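Local coordinates for protein glycine cleavage system transcriptional repressor, putative (Vibrio cholerae, PDB 1U8S) that probably represses transcription of the glycine cleavage system genes, and carries two ACT domains of the kind that often sense small ligands such as amino acids, at residues Lys109-Ile119 with Leu158-Leu169. Numbering follows the deposited sequence.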
loop_
_atom_site.group_PDB
_atom_site.type_symbol
_atom_site.label_atom_id
_atom_site.label_comp_id
_atom_site.label_asym_id
_atom_site.label_seq_id
_atom_site.Cartn_x
_atom_site.Cartn_y
_atom_site.Cartn_z
ATOM N N LYS B 109 20.464 -1.908 4.176
ATOM C CA LYS B 109 21.013 -2.077 5.521
ATOM C C LYS B 109 19.863 -1.812 6.488
ATOM O O LYS B 109 19.688 -2.504 7.487
ATOM C CB LYS B 109 22.130 -1.058 5.764
ATOM C CG LYS B 109 23.419 -1.362 5.022
ATOM C CD LYS B 109 24.428 -2.044 5.935
ATOM C CE LYS B 109 25.523 -2.719 5.140
ATOM N NZ LYS B 109 25.923 -1.852 4.007
ATOM N N PHE B 110 19.062 -0.803 6.160
ATOM C CA PHE B 110 17.933 -0.428 6.989
ATOM C C PHE B 110 16.734 -1.336 6.862
ATOM O O PHE B 110 16.013 -1.523 7.835
ATOM C CB PHE B 110 17.587 1.034 6.745
ATOM C CG PHE B 110 18.556 1.973 7.413
ATOM C CD1 PHE B 110 18.523 2.152 8.800
ATOM C CD2 PHE B 110 19.576 2.588 6.688
ATOM C CE1 PHE B 110 19.485 2.911 9.450
ATOM C CE2 PHE B 110 20.548 3.355 7.335
ATOM C CZ PHE B 110 20.501 3.514 8.718
ATOM N N THR B 111 16.523 -1.930 5.692
ATOM C CA THR B 111 15.414 -2.851 5.549
ATOM C C THR B 111 15.826 -4.097 6.314
ATOM O O THR B 111 15.017 -4.712 7.002
ATOM C CB THR B 111 15.109 -3.201 4.058
ATOM O OG1 THR B 111 16.243 -3.827 3.449
ATOM C CG2 THR B 111 14.745 -1.946 3.285
ATOM N N GLN B 112 17.102 -4.459 6.217
ATOM C CA GLN B 112 17.603 -5.631 6.931
ATOM C C GLN B 112 17.422 -5.430 8.442
ATOM O O GLN B 112 17.123 -6.373 9.179
ATOM C CB GLN B 112 19.079 -5.854 6.595
ATOM C CG GLN B 112 19.702 -7.133 7.149
ATOM C CD GLN B 112 19.097 -8.423 6.575
ATOM O OE1 GLN B 112 19.807 -9.427 6.401
ATOM N NE2 GLN B 112 17.787 -8.411 6.297
ATOM N N PHE B 113 17.600 -4.194 8.898
ATOM C CA PHE B 113 17.444 -3.864 10.310
ATOM C C PHE B 113 16.068 -4.298 10.802
ATOM O O PHE B 113 15.930 -4.800 11.920
ATOM C CB PHE B 113 17.595 -2.356 10.510
ATOM C CG PHE B 113 17.299 -1.889 11.913
ATOM C CD1 PHE B 113 18.215 -2.095 12.940
ATOM C CD2 PHE B 113 16.103 -1.238 12.200
ATOM C CE1 PHE B 113 17.952 -1.661 14.229
ATOM C CE2 PHE B 113 15.820 -0.793 13.491
ATOM C CZ PHE B 113 16.749 -1.005 14.509
ATOM N N PHE B 114 15.049 -4.089 9.973
ATOM C CA PHE B 114 13.696 -4.467 10.348
ATOM C C PHE B 114 13.438 -5.943 10.140
ATOM O O PHE B 114 12.661 -6.547 10.873
ATOM C CB PHE B 114 12.685 -3.627 9.574
ATOM C CG PHE B 114 12.705 -2.186 9.966
ATOM C CD1 PHE B 114 12.363 -1.809 11.261
ATOM C CD2 PHE B 114 13.136 -1.214 9.074
ATOM C CE1 PHE B 114 12.460 -0.482 11.667
ATOM C CE2 PHE B 114 13.237 0.120 9.469
ATOM C CZ PHE B 114 12.901 0.489 10.765
ATOM N N ALA B 115 14.084 -6.536 9.147
ATOM C CA ALA B 115 13.892 -7.960 8.925
ATOM C C ALA B 115 14.497 -8.724 10.105
ATOM O O ALA B 115 13.851 -9.610 10.667
ATOM C CB ALA B 115 14.538 -8.394 7.628
ATOM N N GLN B 116 15.721 -8.374 10.492
ATOM C CA GLN B 116 16.385 -9.041 11.611
ATOM C C GLN B 116 15.499 -9.020 12.856
ATOM O O GLN B 116 15.553 -9.920 13.688
ATOM C CB GLN B 116 17.715 -8.352 11.922
ATOM C CG GLN B 116 18.749 -8.503 10.832
ATOM C CD GLN B 116 19.910 -7.541 10.981
ATOM O OE1 GLN B 116 19.714 -6.334 11.151
ATOM N NE2 GLN B 116 21.128 -8.065 10.903
ATOM N N ARG B 117 14.674 -7.991 12.973
ATOM C CA ARG B 117 13.806 -7.882 14.124
ATOM C C ARG B 117 12.375 -8.327 13.840
ATOM O O ARG B 117 11.494 -8.189 14.691
ATOM C CB ARG B 117 13.848 -6.448 14.644
ATOM C CG ARG B 117 15.228 -6.079 15.192
ATOM C CD ARG B 117 15.502 -4.576 15.182
ATOM N NE ARG B 117 16.752 -4.294 15.871
ATOM C CZ ARG B 117 17.958 -4.668 15.439
ATOM N NH1 ARG B 117 18.099 -5.341 14.292
ATOM N NH2 ARG B 117 19.028 -4.389 16.179
ATOM N N GLN B 118 12.155 -8.874 12.647
ATOM C CA GLN B 118 10.846 -9.368 12.243
ATOM C C GLN B 118 9.758 -8.294 12.250
ATOM O O GLN B 118 8.582 -8.583 12.493
ATOM C CB GLN B 118 10.445 -10.554 13.131
ATOM C CG GLN B 118 11.274 -11.818 12.860
ATOM C CD GLN B 118 11.121 -12.898 13.926
ATOM O OE1 GLN B 118 10.036 -13.448 14.129
ATOM N NE2 GLN B 118 12.219 -13.205 14.615
ATOM N N ILE B 119 10.163 -7.051 11.993
ATOM C CA ILE B 119 9.236 -5.925 11.923
ATOM C C ILE B 119 8.922 -5.725 10.435
ATOM O O ILE B 119 9.829 -5.558 9.616
ATOM C CB ILE B 119 9.875 -4.649 12.492
ATOM C CG1 ILE B 119 10.215 -4.880 13.966
ATOM C CG2 ILE B 119 8.924 -3.457 12.333
ATOM C CD1 ILE B 119 10.945 -3.719 14.637
ATOM N N LEU B 158 14.165 -0.592 20.558
ATOM C CA LEU B 158 14.206 -0.510 19.106
ATOM C C LEU B 158 14.939 0.771 18.736
ATOM O O LEU B 158 15.761 0.793 17.810
ATOM C CB LEU B 158 12.786 -0.480 18.530
ATOM C CG LEU B 158 12.618 -0.304 17.012
ATOM C CD1 LEU B 158 13.281 -1.444 16.256
ATOM C CD2 LEU B 158 11.141 -0.250 16.687
ATOM N N GLN B 159 14.654 1.835 19.479
ATOM C CA GLN B 159 15.276 3.116 19.215
ATOM C C GLN B 159 16.772 3.108 19.474
ATOM O O GLN B 159 17.538 3.761 18.773
ATOM C CB GLN B 159 14.611 4.189 20.051
ATOM C CG GLN B 159 15.243 5.549 19.927
ATOM C CD GLN B 159 14.315 6.617 20.429
ATOM O OE1 GLN B 159 13.381 7.011 19.731
ATOM N NE2 GLN B 159 14.541 7.079 21.656
ATOM N N GLU B 160 17.195 2.374 20.490
ATOM C CA GLU B 160 18.610 2.306 20.796
ATOM C C GLU B 160 19.334 1.527 19.708
ATOM O O GLU B 160 20.363 1.964 19.207
ATOM C CB GLU B 160 18.820 1.680 22.183
ATOM C CG GLU B 160 18.709 2.709 23.313
ATOM C CD GLU B 160 18.660 2.093 24.702
ATOM O OE1 GLU B 160 18.892 2.833 25.685
ATOM O OE2 GLU B 160 18.377 0.877 24.815
ATOM N N GLU B 161 18.790 0.383 19.322
ATOM C CA GLU B 161 19.411 -0.415 18.275
ATOM C C GLU B 161 19.481 0.369 16.961
ATOM O O GLU B 161 20.448 0.252 16.210
ATOM C CB GLU B 161 18.632 -1.718 18.095
ATOM C CG GLU B 161 18.393 -2.426 19.420
ATOM C CD GLU B 161 17.839 -3.820 19.258
ATOM O OE1 GLU B 161 16.971 -4.009 18.378
ATOM O OE2 GLU B 161 18.260 -4.716 20.022
ATOM N N PHE B 162 18.458 1.176 16.695
ATOM C CA PHE B 162 18.413 1.991 15.485
ATOM C C PHE B 162 19.491 3.069 15.520
ATOM O O PHE B 162 20.046 3.427 14.477
ATOM C CB PHE B 162 17.049 2.662 15.344
ATOM C CG PHE B 162 17.003 3.709 14.269
ATOM C CD1 PHE B 162 16.928 3.345 12.924
ATOM C CD2 PHE B 162 17.092 5.065 14.595
ATOM C CE1 PHE B 162 16.946 4.321 11.916
ATOM C CE2 PHE B 162 17.112 6.049 13.599
ATOM C CZ PHE B 162 17.040 5.676 12.258
ATOM N N ASP B 163 19.759 3.602 16.718
ATOM C CA ASP B 163 20.784 4.631 16.898
ATOM C C ASP B 163 22.175 4.027 16.734
ATOM O O ASP B 163 23.068 4.654 16.149
ATOM C CB ASP B 163 20.676 5.286 18.279
ATOM C CG ASP B 163 19.465 6.196 18.405
ATOM O OD1 ASP B 163 19.016 6.733 17.365
ATOM O OD2 ASP B 163 18.976 6.388 19.546
ATOM N N ALA B 164 22.355 2.818 17.267
ATOM C CA ALA B 164 23.632 2.106 17.156
ATOM C C ALA B 164 23.947 1.859 15.679
ATOM O O ALA B 164 25.067 2.105 15.230
ATOM C CB ALA B 164 23.560 0.782 17.889
ATOM N N LEU B 165 22.961 1.369 14.928
ATOM C CA LEU B 165 23.167 1.111 13.516
ATOM C C LEU B 165 23.614 2.419 12.859
ATOM O O LEU B 165 24.643 2.459 12.166
ATOM C CB LEU B 165 21.875 0.605 12.883
ATOM C CG LEU B 165 21.933 0.241 11.394
ATOM C CD1 LEU B 165 23.049 -0.767 11.140
ATOM C CD2 LEU B 165 20.581 -0.329 10.966
ATOM N N CYS B 166 22.847 3.487 13.095
ATOM C CA CYS B 166 23.169 4.803 12.553
ATOM C C CYS B 166 24.582 5.236 12.953
ATOM O O CYS B 166 25.282 5.854 12.163
ATOM C CB CYS B 166 22.151 5.854 13.015
ATOM S SG CYS B 166 20.523 5.771 12.181
ATOM N N THR B 167 25.011 4.928 14.169
ATOM C CA THR B 167 26.370 5.296 14.552
ATOM C C THR B 167 27.337 4.453 13.742
ATOM O O THR B 167 28.299 4.965 13.171
ATOM C CB THR B 167 26.662 5.039 16.052
ATOM O OG1 THR B 167 25.862 5.913 16.840
ATOM C CG2 THR B 167 28.127 5.299 16.370
ATOM N N ALA B 168 27.072 3.156 13.707
ATOM C CA ALA B 168 27.898 2.213 12.961
ATOM C C ALA B 168 28.077 2.572 11.489
ATOM O O ALA B 168 29.168 2.423 10.940
ATOM C CB ALA B 168 27.300 0.818 13.067
ATOM N N LEU B 169 27.009 3.041 10.850
ATOM C CA LEU B 169 27.074 3.384 9.433
ATOM C C LEU B 169 27.351 4.868 9.204
ATOM O O LEU B 169 27.349 5.337 8.062
ATOM C CB LEU B 169 25.774 2.973 8.733
ATOM C CG LEU B 169 25.391 1.495 8.868
ATOM C CD1 LEU B 169 23.983 1.265 8.363
ATOM C CD2 LEU B 169 26.396 0.645 8.112
#
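Phe113 and Phe162 mark the register between helix 107-116 and helix 155-168, which run roughly antiparallel, their segment axes 11.5 Å apart and 149° between their directions. They are the two helices of an ACT domain, a ferredoxin-like βαββαβ fold, and a worked example of a helix pair lying side by side on one antiparallel sheet. Phe113 acts as a single knob in a hole formed by Leu158, Glu161, Phe162 and Leu165. With CG anti to the backbone N (chi1 174°), its ring reaches the second helix, where CZ comes 3.5 Å from the backbone N of Phe162. Leu165 runs alongside the ring, pointing the other way, its CD2 3.6 Å from Phe113 CD1, while Leu158 CD1 meets CE2. One turn earlier, the side chains of Phe110 and Phe162 meet roughly perpendicular, CE1 to CE1 3.8 Å, and Cys166 SG makes an oblique sulfur-aromatic contact with the Phe110 ring. On the sheet side, Phe110 packs on Val98 and Phe162 on Val96 of strand 92-100. Past the Schellman motif that ends the first helix at Gln118, Ile119 CD1 touches Leu158 CD1. Arg117 NE forms a salt bridge to Glu161 OE1 from above the carboxylate plane; the 2.5 Å distance is doubtfully short, and NH2 reaches OE1 weakly. Phe113 CE1 meets the guanidinium face near its centre, and an N-H of NH1 bonds to a lone pair of Phe113 O.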